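Local coordinates for ecdysteroid-phosphate phosphatase (Bombyx mori, PDB 3C7T), which hydrolyses inactive ecdysteroid phosphates, chiefly ecdysone 22-phosphate, to the active steroids and also acts as a protein tyrosine phosphatase, at the interface of chains A and B. Residues are numbered along the deposited sequence; one frame, centred on the assembly and turned at random. Chains: chain A/B, Ecdysteroid-phosphate phosphatase.

Contact 1: the interface of chains A and B. Residues chain A 70, 73-74, 77; chain B 35, 42, 62.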
loop_
_atom_site.group_PDB
_atom_site.type_symbol
_atom_site.label_atom_id
_atom_site.label_comp_id
_atom_site.label_asym_id
_atom_site.label_seq_id
_atom_site.Cartn_x
_atom_site.Cartn_y
_atom_site.Cartn_z
ATOM N N LEU A 70 0.313 -8.935 1.085
ATOM C CA LEU A 70 -1.088 -9.235 0.849
ATOM C C LEU A 70 -1.290 -10.566 0.140
ATOM O O LEU A 70 -2.252 -11.318 0.458
ATOM C CB LEU A 70 -1.741 -8.124 0.037
ATOM C CG LEU A 70 -1.958 -6.843 0.819
ATOM C CD1 LEU A 70 -2.450 -5.802 -0.205
ATOM C CD2 LEU A 70 -2.956 -7.043 1.980
ATOM N N GLU A 73 -0.419 -13.317 2.788
ATOM C CA GLU A 73 -1.570 -13.324 3.717
ATOM C C GLU A 73 -2.755 -14.053 3.072
ATOM O O GLU A 73 -3.433 -14.852 3.729
ATOM C CB GLU A 73 -1.948 -11.888 4.125
ATOM C CG GLU A 73 -3.016 -11.739 5.247
ATOM C CD GLU A 73 -3.607 -10.307 5.369
ATOM O OE1 GLU A 73 -4.054 -9.725 4.368
ATOM O OE2 GLU A 73 -3.662 -9.764 6.493
ATOM N N GLY A 74 -2.991 -13.790 1.785
ATOM C CA GLY A 74 -4.118 -14.370 1.066
ATOM C C GLY A 74 -3.945 -15.872 0.935
ATOM O O GLY A 74 -4.929 -16.627 1.049
ATOM N N MET A 77 -4.673 -17.308 4.364
ATOM C CA MET A 77 -6.125 -17.369 4.578
ATOM C C MET A 77 -6.800 -18.502 3.855
ATOM O O MET A 77 -7.820 -19.024 4.325
ATOM C CB MET A 77 -6.755 -16.078 4.146
ATOM C CG MET A 77 -6.419 -15.017 5.104
ATOM S SD MET A 77 -6.762 -13.428 4.420
ATOM C CE MET A 77 -6.503 -12.516 5.942
ATOM N N ARG B 35 -14.676 -11.201 0.337
ATOM C CA ARG B 35 -13.583 -10.398 -0.187
ATOM C C ARG B 35 -13.193 -10.924 -1.569
ATOM O O ARG B 35 -12.759 -12.081 -1.702
ATOM C CB ARG B 35 -12.392 -10.496 0.757
ATOM C CG ARG B 35 -11.329 -9.491 0.412
ATOM C CD ARG B 35 -10.054 -9.738 1.170
ATOM N NE ARG B 35 -9.539 -11.084 0.924
ATOM C CZ ARG B 35 -8.279 -11.455 1.127
ATOM N NH1 ARG B 35 -7.395 -10.594 1.590
ATOM N NH2 ARG B 35 -7.912 -12.704 0.887
ATOM N N LEU B 42 -10.895 -7.100 4.743
ATOM C CA LEU B 42 -10.999 -8.540 5.038
ATOM C C LEU B 42 -12.437 -8.907 5.421
ATOM O O LEU B 42 -12.956 -9.954 5.053
ATOM C CB LEU B 42 -10.092 -8.872 6.219
ATOM C CG LEU B 42 -8.593 -8.899 5.935
ATOM C CD1 LEU B 42 -7.878 -9.104 7.264
ATOM C CD2 LEU B 42 -8.255 -9.984 4.923
ATOM N N ARG B 62 -7.321 -1.581 1.746
ATOM C CA ARG B 62 -6.109 -1.997 2.485
ATOM C C ARG B 62 -4.970 -0.978 2.336
ATOM O O ARG B 62 -4.293 -0.620 3.315
ATOM C CB ARG B 62 -5.618 -3.397 2.056
ATOM C CG ARG B 62 -6.583 -4.539 2.397
ATOM C CD ARG B 62 -6.803 -4.767 3.902
ATOM N NE ARG B 62 -5.586 -5.150 4.663
ATOM C CZ ARG B 62 -5.093 -6.394 4.765
ATOM N NH1 ARG B 62 -5.663 -7.413 4.161
ATOM N NH2 ARG B 62 -4.003 -6.629 5.495
HETATM O O HOH W 1 -4.480 -10.595 1.902
#

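Contact 2: the interface of chains A and B. Residues chain A 35, 38, 42, 62-63; chain B 66, 70, 73, 77.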
loop_
_atom_site.group_PDB
_atom_site.type_symbol
_atom_site.label_atom_id
_atom_site.label_comp_id
_atom_site.label_asym_id
_atom_site.label_seq_id
_atom_site.Cartn_x
_atom_site.Cartn_y
_atom_site.Cartn_z
ATOM N N ARG A 35 15.779 9.008 3.924
ATOM C CA ARG A 35 14.442 8.746 3.380
ATOM C C ARG A 35 13.727 10.089 3.151
ATOM O O ARG A 35 13.516 10.869 4.100
ATOM C CB ARG A 35 13.627 7.870 4.329
ATOM C CG ARG A 35 12.273 7.431 3.742
ATOM C CD ARG A 35 11.432 6.731 4.777
ATOM N NE ARG A 35 11.042 7.615 5.878
ATOM C CZ ARG A 35 9.959 7.433 6.645
ATOM N NH1 ARG A 35 9.113 6.429 6.407
ATOM N NH2 ARG A 35 9.714 8.285 7.632
ATOM N N LEU A 38 7.551 8.818 2.238
ATOM C CA LEU A 38 7.070 7.715 3.093
ATOM C C LEU A 38 7.019 6.381 2.384
ATOM O O LEU A 38 7.064 5.352 3.038
ATOM C CB LEU A 38 5.703 8.007 3.709
ATOM C CG LEU A 38 5.633 9.213 4.618
ATOM C CD1 LEU A 38 4.160 9.368 5.011
ATOM C CD2 LEU A 38 6.527 8.994 5.853
ATOM N N LEU A 42 12.912 2.515 4.515
ATOM C CA LEU A 42 13.341 3.170 5.756
ATOM C C LEU A 42 14.868 3.364 5.792
ATOM O O LEU A 42 15.373 4.394 6.266
ATOM C CB LEU A 42 12.898 2.337 6.955
ATOM C CG LEU A 42 11.393 2.313 7.253
ATOM C CD1 LEU A 42 11.080 1.291 8.342
ATOM C CD2 LEU A 42 10.946 3.697 7.660
ATOM N N ARG A 62 7.722 0.847 -0.202
ATOM C CA ARG A 62 6.930 0.339 0.942
ATOM C C ARG A 62 5.680 -0.372 0.442
ATOM O O ARG A 62 5.344 -1.459 0.933
ATOM C CB ARG A 62 6.587 1.459 1.942
ATOM C CG ARG A 62 7.799 2.072 2.705
ATOM C CD ARG A 62 8.526 1.067 3.597
ATOM N NE ARG A 62 7.647 0.492 4.625
ATOM C CZ ARG A 62 7.394 1.038 5.813
ATOM N NH1 ARG A 62 7.915 2.204 6.137
ATOM N NH2 ARG A 62 6.571 0.420 6.670
ATOM N N LEU A 63 5.006 0.219 -0.542
ATOM C CA LEU A 63 3.802 -0.374 -1.102
ATOM C C LEU A 63 4.155 -1.723 -1.735
ATOM O O LEU A 63 3.391 -2.667 -1.655
ATOM C CB LEU A 63 3.194 0.536 -2.162
ATOM C CG LEU A 63 1.957 -0.016 -2.863
ATOM C CD1 LEU A 63 0.958 -0.649 -1.863
ATOM C CD2 LEU A 63 1.318 1.057 -3.718
ATOM N N PHE B 66 -2.847 1.324 5.047
ATOM C CA PHE B 66 -1.376 1.393 4.986
ATOM C C PHE B 66 -0.827 2.836 4.848
ATOM O O PHE B 66 0.134 3.199 5.511
ATOM C CB PHE B 66 -0.889 0.488 3.844
ATOM C CG PHE B 66 0.610 0.291 3.836
ATOM C CD1 PHE B 66 1.224 -0.382 4.867
ATOM C CD2 PHE B 66 1.382 0.816 2.819
ATOM C CE1 PHE B 66 2.608 -0.567 4.882
ATOM C CE2 PHE B 66 2.771 0.651 2.814
ATOM C CZ PHE B 66 3.389 -0.022 3.849
ATOM N N LEU B 70 1.603 4.662 7.564
ATOM C CA LEU B 70 2.922 5.219 7.242
ATOM C C LEU B 70 3.089 6.621 7.830
ATOM O O LEU B 70 4.188 7.014 8.252
ATOM C CB LEU B 70 3.124 5.245 5.720
ATOM C CG LEU B 70 3.344 3.909 5.026
ATOM C CD1 LEU B 70 3.303 4.127 3.510
ATOM C CD2 LEU B 70 4.704 3.380 5.457
ATOM N N GLU B 73 3.615 6.132 11.554
ATOM C CA GLU B 73 5.006 5.653 11.734
ATOM C C GLU B 73 6.001 6.782 11.560
ATOM O O GLU B 73 6.990 6.843 12.286
ATOM C CB GLU B 73 5.323 4.516 10.758
ATOM C CG GLU B 73 6.762 3.975 10.825
ATOM C CD GLU B 73 7.050 2.938 9.734
ATOM O OE1 GLU B 73 6.936 3.285 8.547
ATOM O OE2 GLU B 73 7.398 1.777 10.062
ATOM N N MET B 77 8.676 8.059 14.294
ATOM C CA MET B 77 10.102 8.172 13.974
ATOM C C MET B 77 10.676 9.545 14.258
ATOM O O MET B 77 11.843 9.681 14.678
ATOM C CB MET B 77 10.352 7.793 12.526
ATOM C CG MET B 77 10.168 6.323 12.278
ATOM S SD MET B 77 10.156 6.036 10.517
ATOM C CE MET B 77 11.768 6.747 10.048
HETATM O O HOH W 2 6.768 5.933 7.787
#

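Contact 3: the interface of chains A and B. Residues chain A 63, 67, 226-227, 250; chain B 251-253.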
loop_
_atom_site.group_PDB
_atom_site.type_symbol
_atom_site.label_atom_id
_atom_site.label_comp_id
_atom_site.label_asym_id
_atom_site.label_seq_id
_atom_site.Cartn_x
_atom_site.Cartn_y
_atom_site.Cartn_z
ATOM N N LEU A 63 5.006 0.219 -0.542
ATOM C CA LEU A 63 3.802 -0.374 -1.102
ATOM C C LEU A 63 4.155 -1.723 -1.735
ATOM O O LEU A 63 3.391 -2.667 -1.655
ATOM C CB LEU A 63 3.194 0.536 -2.162
ATOM C CG LEU A 63 1.957 -0.016 -2.863
ATOM C CD1 LEU A 63 0.958 -0.649 -1.863
ATOM C CD2 LEU A 63 1.318 1.057 -3.718
ATOM N N GLN A 67 2.166 -5.075 -1.058
ATOM C CA GLN A 67 1.559 -5.919 -2.107
ATOM C C GLN A 67 1.969 -7.377 -1.991
ATOM O O GLN A 67 1.118 -8.272 -2.088
ATOM C CB GLN A 67 1.952 -5.389 -3.501
ATOM C CG GLN A 67 1.353 -4.008 -3.787
ATOM C CD GLN A 67 1.901 -3.330 -5.067
ATOM O OE1 GLN A 67 3.036 -3.606 -5.503
ATOM N NE2 GLN A 67 1.116 -2.378 -5.641
ATOM N N PRO A 226 0.196 -7.082 -13.882
ATOM C CA PRO A 226 0.332 -6.114 -12.778
ATOM C C PRO A 226 1.370 -6.501 -11.719
ATOM O O PRO A 226 1.777 -7.657 -11.635
ATOM C CB PRO A 226 -1.059 -6.129 -12.150
ATOM C CG PRO A 226 -1.975 -6.594 -13.264
ATOM C CD PRO A 226 -1.174 -7.613 -13.971
ATOM N N TYR A 227 1.779 -5.535 -10.902
ATOM C CA TYR A 227 2.683 -5.854 -9.797
ATOM C C TYR A 227 2.071 -6.924 -8.917
ATOM O O TYR A 227 0.861 -6.874 -8.626
ATOM C CB TYR A 227 2.900 -4.617 -8.955
ATOM C CG TYR A 227 3.745 -3.510 -9.562
ATOM C CD1 TYR A 227 5.013 -3.779 -10.101
ATOM C CD2 TYR A 227 3.329 -2.180 -9.484
ATOM C CE1 TYR A 227 5.813 -2.750 -10.586
ATOM C CE2 TYR A 227 4.126 -1.130 -9.975
ATOM C CZ TYR A 227 5.373 -1.436 -10.529
ATOM O OH TYR A 227 6.188 -0.426 -10.995
ATOM N N ASN A 250 -4.892 -1.389 -6.946
ATOM C CA ASN A 250 -4.839 -0.131 -6.184
ATOM C C ASN A 250 -4.665 1.056 -7.117
ATOM O O ASN A 250 -4.187 0.903 -8.253
ATOM C CB ASN A 250 -3.751 -0.135 -5.099
ATOM C CG ASN A 250 -2.362 -0.231 -5.660
ATOM O OD1 ASN A 250 -1.827 -1.343 -5.806
ATOM N ND2 ASN A 250 -1.758 0.916 -5.995
ATOM N N SER B 251 2.265 4.481 -6.970
ATOM C CA SER B 251 1.672 4.335 -8.275
ATOM C C SER B 251 0.472 3.395 -8.223
ATOM O O SER B 251 0.134 2.823 -7.159
ATOM C CB SER B 251 2.744 3.858 -9.269
ATOM O OG SER B 251 3.032 2.485 -9.039
ATOM N N SER B 252 -0.199 3.238 -9.359
ATOM C CA SER B 252 -1.317 2.305 -9.436
ATOM C C SER B 252 -0.880 0.867 -9.784
ATOM O O SER B 252 0.255 0.606 -10.198
ATOM C CB SER B 252 -2.343 2.812 -10.446
ATOM O OG SER B 252 -1.725 2.928 -11.725
ATOM N N SER B 253 -1.799 -0.074 -9.644
ATOM C CA SER B 253 -1.543 -1.418 -10.117
ATOM C C SER B 253 -2.885 -2.037 -10.426
ATOM O O SER B 253 -3.757 -2.103 -9.556
ATOM C CB SER B 253 -0.791 -2.228 -9.052
ATOM O OG SER B 253 -0.498 -3.544 -9.534
HETATM O O HOH W 3 1.522 0.139 -7.372
HETATM O O HOH W 4 5.465 2.110 -10.338
HETATM O O HOH W 5 0.911 -2.908 -12.039
#

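Contact 1: the interface of chains A and B
A:Leu70, A:Glu73 and A:Met77 are spaced three to four residues apart along helix 62-77, which turns them toward B:Arg62, in the first turn of the same helix of the partner, and toward B:Arg35 and B:Leu42 from its loops. The patch belongs to the two-fold interface of the homodimer formed by this histidine phosphatase (PGM-like) domain, and it shows how an ion pair across a two-fold interface can organise its neighbours. The guanidinium of B:Arg62 and the carboxylate of A:Glu73 approach from opposite directions with their planes turned 45° apart. NH1 of B:Arg62 makes the main bond, 2.8 Å to OE1 of A:Glu73, using the syn lone pair of that oxygen, while NH2 adds weak bonds to both oxygens. Bends at chi2 and chi3 (both near -65°) fold the arginine chain back toward the glutamate, and OE1 lies close to the guanidinium plane. CD2 of A:Leu70 lies over one face of this guanidinium, 3.6 Å from CZ and offset toward the rim. Replacing A:Glu73 by an alanine would probably leave B:Arg62 without its counter-charge and its guanidinium freer to turn. Beside the pair, the extended A:Met77 crosses B:Leu42 and B:Arg35 at about right angles, with SD 3.8 Å from NH2 of B:Arg35. Water 1 is held by the backbone carbonyl O of A:Leu70 and by A:Glu73, and it meets the edge of the other guanidinium, 2.9 Å from NH1 of B:Arg35.

Contact 2: the interface of chains A and B
B:Leu70 and B:Phe66, on helix 62-77 of chain B, form the apolar centre against A:Arg62 at the two-fold interface of the homodimer, and the arginine's aliphatic and charged portions are used separately. CB of A:Arg62 meets the edge of the B:Phe66 ring in its plane, 4.0 Å from CE2, and CG of B:Leu70 covers one face of that ring near its rim. The leucine runs past the arginine in the opposite direction and sets CD2 over the guanidinium, 3.6 Å from CZ. A:Leu38 adds its methyls beside the B:Leu70 carbonyl. Farther along the helix, B:Met77 bends at chi3 (57°), which carries CE to 3.5 Å from NH2 of A:Arg35, while its SD packs at 3.8 Å against CD2 of A:Leu42. Outward lies the polar rim. NH1 of A:Arg62 forms a salt bridge and hydrogen bond with OE1 of B:Glu73 at 2.8 Å, nearly straight at the hydrogen (166°). The two flat groups are nevertheless turned 52° apart, and NH2 reaches the same oxygen only weakly. The leucine methyl over the face and the carboxylate at the edge together should limit how the guanidinium can rotate. A:Arg35 joins this network indirectly: water 2 lies in its guanidinium plane, 2.8 Å from NH1, and is also 2.8 Å from the backbone O of B:Leu70 and 2.8 Å from OE1 of B:Glu73.

Contact 3: the interface of chains A and B
A:Asn250 and B:Ser253 form the tight part of this contact, an antiparallel beta bridge that joins loop segments of the two subunits through their backbones. The amide N of A:Asn250 gives a bond of 2.9 Å to O of B:Ser253, and N of B:Ser253 returns one of 2.9 Å to O of A:Asn250. Since both bonds use main-chain groups, the pairing itself does not depend on the serine hydroxyl. The A:Asn250 side chain closes over the bridge: CG sits between the backbone N and the carbonyl carbon (chi1 64°), and its amide then lies along the serine segment, with OD1 3.5 Å from CB of B:Ser253 and ND2 weakly bonded to O of B:Ser251. From behind, NE2 of A:Gln67 donates to OD1 of A:Asn250 at 3.1 Å, which should fix the way the asparagine amide is turned. The side facing A:Tyr227 is looser and is mediated largely by water. OG of B:Ser253, anti to its own N (chi1 -178°), points toward A:Tyr227, where its direct bond from the backbone N is weak, at 3.3 Å; water 5 bridges the same two groups. Water 3 joins NE2 of A:Gln67 to OG of B:Ser251 and, weakly, to O of the same serine. At the far end of the ring, water 4 lies in the ring plane, 2.7 Å from the phenol OH of A:Tyr227 and 2.8 Å from OG of B:Ser251.

The two-fold symmetry of the homodimer makes contact 1 and contact 2 near-twins with the chains exchanged, their C-alpha centres about 20 Å apart. Both use helix 62-77 of each subunit together with the loop residues B:Arg35 and B:Leu42, or A:Arg35 and A:Leu42. Contact 3 lies about 15 Å from contact 1 and 16 Å from contact 2, and shares A:Leu63 with the latter; A:Gln67 on the same helix ties it in. Its centre is about 8 Å from A:Arg11 and A:His12, the phosphohistidine-forming nucleophile, against 16 to 20 Å for the others, so dimerisation may help shape the surroundings of the catalytic site.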